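Thylakoid lumenal 15 kDa protein 1, chloroplastic (Arabidopsis thaliana, PDB 3N90) is of unknown function, a pentapeptide repeat protein of the chloroplast thylakoid lumen that folds as a right-handed quadrilateral beta helix. Local coordinates at residues 102-107 against 123-128; 107-112 against 139-144. The protein carries 2 engineered substitutions. All blocks are in the same frame, centred on the assembly; numbering follows the deposited sequence.

Contact 1 (102-107 against 123-128); sequences SNITGA and CKVADG
The carbonyl oxygen of Asp127 is where segments 102-107 and 123-128 are bonded backbone to backbone. Gly106 N donates to Asp127 O at 2.9 Å, with an N-H...O angle of 165°. A CA-H...O contact from Thr105 reaches the same oxygen, and Thr137 OG1 adds a weak hydrogen bond from outside. The backbones come close here, with Gly106 CA 4.3 Å from Gly128 CA. Gly128 has no CB, and the place where one would lie is taken up by Gly106 N and Thr105 CG2.

Beside this bond Asp127 OD1 comes to the side chain of Thr105, 3.1 Å from Thr105 OG1 and 3.3 Å from Thr105 CG2. Thr105 OG1 is also 2.8 Å from Asn103 OD1, so two acceptors compete for one proton. Asn103 OD1 takes the Thr105 N-H as well, which makes an Asx turn.

The apolar part is carried by Ile104. Its CD1 meets Ala126 CB at 3.8 Å and Val125 CG2 at 3.9 Å. The Ile104 and Val125 side chains cross at about a right angle. Ile104 CG1 stands between the backbone N and the carbonyl carbon (chi1 60°), close to Val125 O. An alanine at Ile104 would probably leave a gap beside Val125 and Ala126. Water 1 bridges Ile104 N and Val125 O, at 2.9 Å from each.

Residues 104-107 form a type II beta turn, closed by Ala107 N to Ile104 O. Such turns make the corners of the right-handed quadrilateral beta helix of pentapeptide repeat proteins, and here the chain leaving helix 116-125, residues 126-128, lies against one.

Contact 2 (107-112 against 139-144); sequences ADFTDV and DTLLCN
A type II beta turn of the pentapeptide repeat helix, Phe109 to Val112, meets the end of helix 137-140 at Thr140. Phe109 N donates to Thr140 OG1 at 3.0 Å, with an N-H...O angle of 156°. The same hydroxyl is hydrogen-bonded to Thr137 O, one turn back. With chi1 at 66°, Thr140 OG1 stands between its own backbone N and carbonyl carbon, where it meets Phe109 N; it also lies at the edge of the Phe109 ring, near the ring plane.

Thr140 CG2 is 3.2 Å from Asp108 OD1 and 3.7 Å from Thr110 OG1. Asp108 OD1 is gripped by two donors of one residue. Thr110 N meets Asp108 OD1 at 3.0 Å, nearly along the C-O axis, which makes an Asx turn. Thr110 OG1 donates to the syn lone pair of Asp108 OD1 at 2.9 Å. The other oxygen, OD2, is held by Thr133 OG1 and Asn135 ND2. Both carboxylate oxygens have partners, which should hold the group's rotation.

Phe109 and Leu141 lie side by side and point the same way. Leu141 CD2 is 3.6 Å from both CB and CG of Phe109, and approaches the ring obliquely. Water 2 joins Asp111 N to Thr140 O.

The helix ends in a Schellman motif with Leu142, of positive phi, as its C-prime residue. Leu141 also packs on Leu122 and Cys123 of helix 116-125, and Arg119 of that helix bonds to Leu141 O. Thr140 thus meets the turn and Leu141 reaches helix 116-125, while Asp108 and Thr110 bond through their backbones to Ala86 and Gly90 of the preceding coil.

After helix 10-13 the chain winds through the coils of the beta helix and reaches residues 102-112, which supply the first segments of both contacts. The contacts share Ala107. Helix 116-125 follows, and contact 1 closes the loop back to 102-107. The chain then goes on to helix 137-140, where contact 2 closes a longer loop onto 107-112. The two loops cross, because their segments alternate along the chain. The Cys123-Cys143 disulfide joins the second segments. Ala126 CB packs on Leu141 CD1, and Ile104 CG2 on Phe109 CZ. Together the contacts tie both C-terminal helices to two successive type II beta turns, 104-107 and 109-112.

Contact 1 (102-107 against 123-128)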
ATOM      1  N   SER A 102       9.885  -3.814  -3.920  1.00 17.30           N
ATOM      2  CA  SER A 102       8.559  -3.401  -4.382  1.00 17.91           C
ATOM      3  C   SER A 102       8.615  -2.605  -5.686  1.00 18.19           C
ATOM      4  O   SER A 102       9.605  -1.922  -5.976  1.00 18.89           O
ATOM      5  CB  SER A 102       7.810  -2.663  -3.291  1.00 18.45           C
ATOM      6  OG  SER A 102       7.479  -3.641  -2.288  1.00 20.65           O
ATOM      7  N   ASN A 103       7.580  -2.762  -6.494  1.00 18.08           N
ATOM      8  CA  ASN A 103       7.478  -2.008  -7.741  1.00 18.93           C
ATOM      9  C   ASN A 103       6.630  -0.787  -7.485  1.00 18.83           C
ATOM     10  O   ASN A 103       5.440  -0.913  -7.208  1.00 19.04           O
ATOM     11  CB  ASN A 103       6.871  -2.909  -8.842  1.00 19.24           C
ATOM     12  CG  ASN A 103       6.651  -2.161 -10.172  1.00 19.87           C
ATOM     13  OD1 ASN A 103       6.934  -0.967 -10.290  1.00 20.87           O
ATOM     14  ND2 ASN A 103       6.132  -2.874 -11.167  1.00 24.97           N
ATOM     15  N   ILE A 104       7.227   0.401  -7.574  1.00 18.39           N
ATOM     16  CA  ILE A 104       6.512   1.647  -7.289  1.00 19.00           C
ATOM     17  C   ILE A 104       6.359   2.560  -8.508  1.00 19.89           C
ATOM     18  O   ILE A 104       6.219   3.777  -8.346  1.00 20.46           O
ATOM     19  CB  ILE A 104       7.130   2.436  -6.133  1.00 18.29           C
ATOM     20  CG1 ILE A 104       8.600   2.814  -6.431  1.00 17.37           C
ATOM     21  CG2 ILE A 104       6.996   1.612  -4.826  1.00 17.76           C
ATOM     22  CD1 ILE A 104       9.163   3.845  -5.481  1.00 14.68           C
ATOM     23  N   THR A 105       6.381   1.947  -9.683  1.00 21.24           N
ATOM     24  CA  THR A 105       6.247   2.669 -10.952  1.00 23.25           C
ATOM     25  C   THR A 105       4.893   3.340 -10.951  1.00 22.92           C
ATOM     26  O   THR A 105       3.865   2.653 -10.931  1.00 24.31           O
ATOM     27  CB  THR A 105       6.294   1.719 -12.163  1.00 23.15           C
ATOM     28  OG1 THR A 105       7.526   1.005 -12.181  1.00 25.49           O
ATOM     29  CG2 THR A 105       6.167   2.520 -13.499  1.00 25.14           C
ATOM     30  N   GLY A 106       4.890   4.670 -10.967  1.00 23.14           N
ATOM     31  CA  GLY A 106       3.657   5.456 -11.018  1.00 21.66           C
ATOM     32  C   GLY A 106       2.919   5.533  -9.693  1.00 21.16           C
ATOM     33  O   GLY A 106       1.813   6.046  -9.618  1.00 20.91           O
ATOM     34  N   ALA A 107       3.540   5.067  -8.608  1.00 20.22           N
ATOM     35  CA  ALA A 107       2.947   5.275  -7.282  1.00 19.72           C
ATOM     36  C   ALA A 107       2.940   6.754  -6.854  1.00 19.79           C
ATOM     37  O   ALA A 107       3.870   7.512  -7.152  1.00 21.11           O
ATOM     38  CB  ALA A 107       3.679   4.418  -6.233  1.00 19.15           C
ATOM     39  N   CYS A 123      13.660   6.326  -3.807  1.00 15.70           N
ATOM     40  CA  CYS A 123      14.151   7.131  -4.946  1.00 16.02           C
ATOM     41  C   CYS A 123      15.091   6.355  -5.861  1.00 17.32           C
ATOM     42  O   CYS A 123      15.271   6.755  -7.015  1.00 19.10           O
ATOM     43  CB  CYS A 123      14.835   8.393  -4.469  1.00 16.65           C
ATOM     44  SG  CYS A 123      13.669   9.649  -3.921  1.00 16.49           S
ATOM     45  N   LYS A 124      15.690   5.271  -5.357  1.00 16.81           N
ATOM     46  CA  LYS A 124      16.513   4.409  -6.196  1.00 17.95           C
ATOM     47  C   LYS A 124      15.655   3.612  -7.116  1.00 19.52           C
ATOM     48  O   LYS A 124      16.121   3.178  -8.171  1.00 19.97           O
ATOM     49  CB  LYS A 124      17.332   3.396  -5.378  1.00 17.40           C
ATOM     50  CG  LYS A 124      18.529   4.005  -4.723  1.00 18.78           C
ATOM     51  CD  LYS A 124      19.210   2.992  -3.827  1.00 21.97           C
ATOM     52  CE  LYS A 124      20.378   3.660  -3.107  1.00 24.08           C
ATOM     53  NZ  LYS A 124      20.841   2.754  -2.047  1.00 27.05           N
ATOM     54  N   VAL A 125      14.423   3.332  -6.694  1.00 19.81           N
ATOM     55  CA  VAL A 125      13.587   2.458  -7.507  1.00 22.05           C
ATOM     56  C   VAL A 125      12.397   3.206  -8.117  1.00 22.12           C
ATOM     57  O   VAL A 125      11.579   2.564  -8.778  1.00 24.29           O
ATOM     58  CB  VAL A 125      13.086   1.198  -6.718  1.00 22.69           C
ATOM     59  CG1 VAL A 125      14.241   0.212  -6.418  1.00 24.13           C
ATOM     60  CG2 VAL A 125      12.358   1.613  -5.454  1.00 21.97           C
ATOM     61  N   ALA A 126      12.320   4.535  -7.901  1.00 21.49           N
ATOM     62  CA  ALA A 126      11.176   5.374  -8.294  1.00 22.22           C
ATOM     63  C   ALA A 126      11.196   5.874  -9.728  1.00 24.10           C
ATOM     64  O   ALA A 126      12.191   6.449 -10.198  1.00 24.64           O
ATOM     65  CB  ALA A 126      11.013   6.573  -7.336  1.00 21.94           C
ATOM     66  N   ASP A 127      10.071   5.673 -10.407  1.00 25.77           N
ATOM     67  CA  ASP A 127       9.866   6.212 -11.748  1.00 27.84           C
ATOM     68  C   ASP A 127       8.375   6.292 -12.115  1.00 27.57           C
ATOM     69  O   ASP A 127       7.513   5.871 -11.349  1.00 26.63           O
ATOM     70  CB  ASP A 127      10.724   5.455 -12.789  1.00 28.35           C
ATOM     71  CG  ASP A 127      10.226   4.054 -13.104  1.00 32.70           C
ATOM     72  OD1 ASP A 127       9.197   3.586 -12.561  1.00 38.68           O
ATOM     73  OD2 ASP A 127      10.883   3.408 -13.947  1.00 37.79           O
ATOM     74  N   GLY A 128       8.067   6.899 -13.255  1.00 28.24           N
ATOM     75  CA  GLY A 128       6.712   6.837 -13.762  1.00 27.80           C
ATOM     76  C   GLY A 128       5.810   7.949 -13.331  1.00 28.08           C
ATOM     77  O   GLY A 128       6.168   8.813 -12.487  1.00 28.10           O
TER
HETATM   78  O   HOH W   1       9.820   0.316  -8.792  1.00 26.63           O

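Contact 2 (107-112 against 139-144)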
ATOM      1  N   ALA A 107       3.540   5.067  -8.608  1.00 20.22           N
ATOM      2  CA  ALA A 107       2.947   5.275  -7.282  1.00 19.72           C
ATOM      3  C   ALA A 107       2.940   6.754  -6.854  1.00 19.79           C
ATOM      4  O   ALA A 107       3.870   7.512  -7.152  1.00 21.11           O
ATOM      5  CB  ALA A 107       3.679   4.418  -6.233  1.00 19.15           C
ATOM      6  N   ASP A 108       1.929   7.177  -6.130  1.00 19.32           N
ATOM      7  CA  ASP A 108       1.898   8.558  -5.675  1.00 19.35           C
ATOM      8  C   ASP A 108       2.119   8.699  -4.164  1.00 18.69           C
ATOM      9  O   ASP A 108       1.259   8.365  -3.354  1.00 17.05           O
ATOM     10  CB  ASP A 108       0.594   9.238  -6.168  1.00 19.77           C
ATOM     11  CG  ASP A 108       0.602  10.738  -5.997  1.00 22.58           C
ATOM     12  OD1 ASP A 108       1.183  11.238  -5.012  1.00 20.35           O
ATOM     13  OD2 ASP A 108      -0.032  11.420  -6.843  1.00 25.82           O
ATOM     14  N   PHE A 109       3.292   9.234  -3.780  1.00 17.67           N
ATOM     15  CA  PHE A 109       3.674   9.376  -2.391  1.00 16.53           C
ATOM     16  C   PHE A 109       3.519  10.813  -1.812  1.00 18.14           C
ATOM     17  O   PHE A 109       4.194  11.155  -0.858  1.00 17.71           O
ATOM     18  CB  PHE A 109       5.132   8.882  -2.193  1.00 16.43           C
ATOM     19  CG  PHE A 109       5.318   7.386  -2.339  1.00 14.08           C
ATOM     20  CD1 PHE A 109       5.216   6.570  -1.215  1.00 16.21           C
ATOM     21  CD2 PHE A 109       5.658   6.814  -3.563  1.00 14.25           C
ATOM     22  CE1 PHE A 109       5.419   5.169  -1.309  1.00 15.84           C
ATOM     23  CE2 PHE A 109       5.861   5.428  -3.692  1.00 14.28           C
ATOM     24  CZ  PHE A 109       5.740   4.593  -2.552  1.00 16.60           C
ATOM     25  N   THR A 110       2.625  11.634  -2.376  1.00 19.13           N
ATOM     26  CA  THR A 110       2.332  12.971  -1.787  1.00 21.05           C
ATOM     27  C   THR A 110       2.045  13.023  -0.319  1.00 21.91           C
ATOM     28  O   THR A 110       1.179  12.292   0.203  1.00 20.93           O
ATOM     29  CB  THR A 110       1.117  13.635  -2.463  1.00 21.06           C
ATOM     30  OG1 THR A 110       1.440  13.917  -3.807  1.00 21.80           O
ATOM     31  CG2 THR A 110       0.713  14.933  -1.726  1.00 23.36           C
ATOM     32  N   ASP A 111       2.729  13.943   0.362  1.00 21.48           N
ATOM     33  CA  ASP A 111       2.566  14.159   1.795  1.00 23.31           C
ATOM     34  C   ASP A 111       2.754  12.882   2.597  1.00 22.74           C
ATOM     35  O   ASP A 111       2.286  12.787   3.729  1.00 24.17           O
ATOM     36  CB  ASP A 111       1.191  14.734   2.139  1.00 24.07           C
ATOM     37  CG  ASP A 111       1.080  16.195   1.886  1.00 27.34           C
ATOM     38  OD1 ASP A 111       2.110  16.873   1.648  1.00 30.52           O
ATOM     39  OD2 ASP A 111      -0.076  16.661   1.940  1.00 31.76           O
ATOM     40  N   VAL A 112       3.450  11.900   2.027  1.00 21.85           N
ATOM     41  CA  VAL A 112       3.826  10.764   2.835  1.00 21.00           C
ATOM     42  C   VAL A 112       5.111  11.203   3.507  1.00 21.94           C
ATOM     43  O   VAL A 112       6.118  11.454   2.800  1.00 21.31           O
ATOM     44  CB  VAL A 112       4.052   9.486   1.979  1.00 20.56           C
ATOM     45  CG1 VAL A 112       4.667   8.350   2.836  1.00 20.18           C
ATOM     46  CG2 VAL A 112       2.731   9.064   1.334  1.00 19.50           C
ATOM     47  N   ASP A 139       8.702  13.146  -8.082  1.00 22.74           N
ATOM     48  CA  ASP A 139       8.348  14.446  -7.509  0.50 22.44           C
ATOM     49  C   ASP A 139       7.607  14.314  -6.204  1.00 22.61           C
ATOM     50  O   ASP A 139       7.849  15.071  -5.258  1.00 23.92           O
ATOM     51  CB  ASP A 139       7.528  15.277  -8.496  0.50 22.24           C
ATOM     52  CG  ASP A 139       8.330  15.699  -9.697  0.50 21.88           C
ATOM     53  OD1 ASP A 139       9.567  15.829  -9.558  0.50 21.49           O
ATOM     54  OD2 ASP A 139       7.725  15.906 -10.770  0.50 21.38           O
ATOM     55  N   THR A 140       6.677  13.354  -6.128  1.00 23.11           N
ATOM     56  CA  THR A 140       5.942  13.142  -4.893  1.00 23.78           C
ATOM     57  C   THR A 140       6.897  12.718  -3.802  1.00 21.93           C
ATOM     58  O   THR A 140       6.670  13.016  -2.638  1.00 23.21           O
ATOM     59  CB  THR A 140       4.797  12.101  -5.066  1.00 23.85           C
ATOM     60  OG1 THR A 140       5.344  10.809  -5.340  1.00 24.81           O
ATOM     61  CG2 THR A 140       3.890  12.523  -6.223  1.00 24.60           C
ATOM     62  N   LEU A 141       7.975  12.045  -4.207  1.00 21.39           N
ATOM     63  CA  LEU A 141       9.027  11.597  -3.290  1.00 20.38           C
ATOM     64  C   LEU A 141      10.116  12.649  -3.084  1.00 20.60           C
ATOM     65  O   LEU A 141      10.951  12.506  -2.196  1.00 19.66           O
ATOM     66  CB  LEU A 141       9.695  10.320  -3.837  1.00 20.20           C
ATOM     67  CG  LEU A 141       8.915   9.011  -3.697  1.00 18.36           C
ATOM     68  CD1 LEU A 141       9.535   7.868  -4.440  1.00 16.11           C
ATOM     69  CD2 LEU A 141       8.709   8.656  -2.223  1.00 16.37           C
ATOM     70  N   LEU A 142      10.101  13.684  -3.929  1.00 22.26           N
ATOM     71  CA  LEU A 142      11.058  14.792  -3.835  1.00 22.61           C
ATOM     72  C   LEU A 142      12.476  14.261  -3.955  1.00 23.39           C
ATOM     73  O   LEU A 142      13.356  14.572  -3.129  1.00 23.94           O
ATOM     74  CB  LEU A 142      10.878  15.572  -2.534  1.00 23.20           C
ATOM     75  CG  LEU A 142       9.511  16.256  -2.369  1.00 25.56           C
ATOM     76  CD1 LEU A 142       9.351  16.749  -0.944  1.00 26.47           C
ATOM     77  CD2 LEU A 142       9.363  17.402  -3.396  1.00 25.81           C
ATOM     78  N   CYS A 143      12.690  13.450  -4.989  1.00 23.71           N
ATOM     79  CA  CYS A 143      13.985  12.816  -5.174  1.00 24.95           C
ATOM     80  C   CYS A 143      15.084  13.818  -5.502  1.00 27.07           C
ATOM     81  O   CYS A 143      16.184  13.691  -4.979  1.00 27.19           O
ATOM     82  CB  CYS A 143      13.912  11.716  -6.221  1.00 24.18           C
ATOM     83  SG  CYS A 143      12.840  10.354  -5.674  1.00 20.86           S
ATOM     84  N   ASN A 144      14.749  14.830  -6.308  1.00 29.19           N
ATOM     85  CA  ASN A 144      15.745  15.735  -6.883  1.00 32.05           C
ATOM     86  C   ASN A 144      15.536  17.207  -6.458  1.00 33.12           C
ATOM     87  O   ASN A 144      15.678  18.142  -7.270  1.00 33.96           O
ATOM     88  CB  ASN A 144      15.803  15.561  -8.413  1.00 32.39           C
ATOM     89  CG  ASN A 144      15.556  14.092  -8.858  1.00 36.81           C
ATOM     90  OD1 ASN A 144      16.328  13.182  -8.510  1.00 39.92           O
ATOM     91  ND2 ASN A 144      14.463  13.863  -9.604  1.00 38.02           N
TER
HETATM   92  O   HOH W   2       5.248  14.896  -0.484  1.00 34.08           O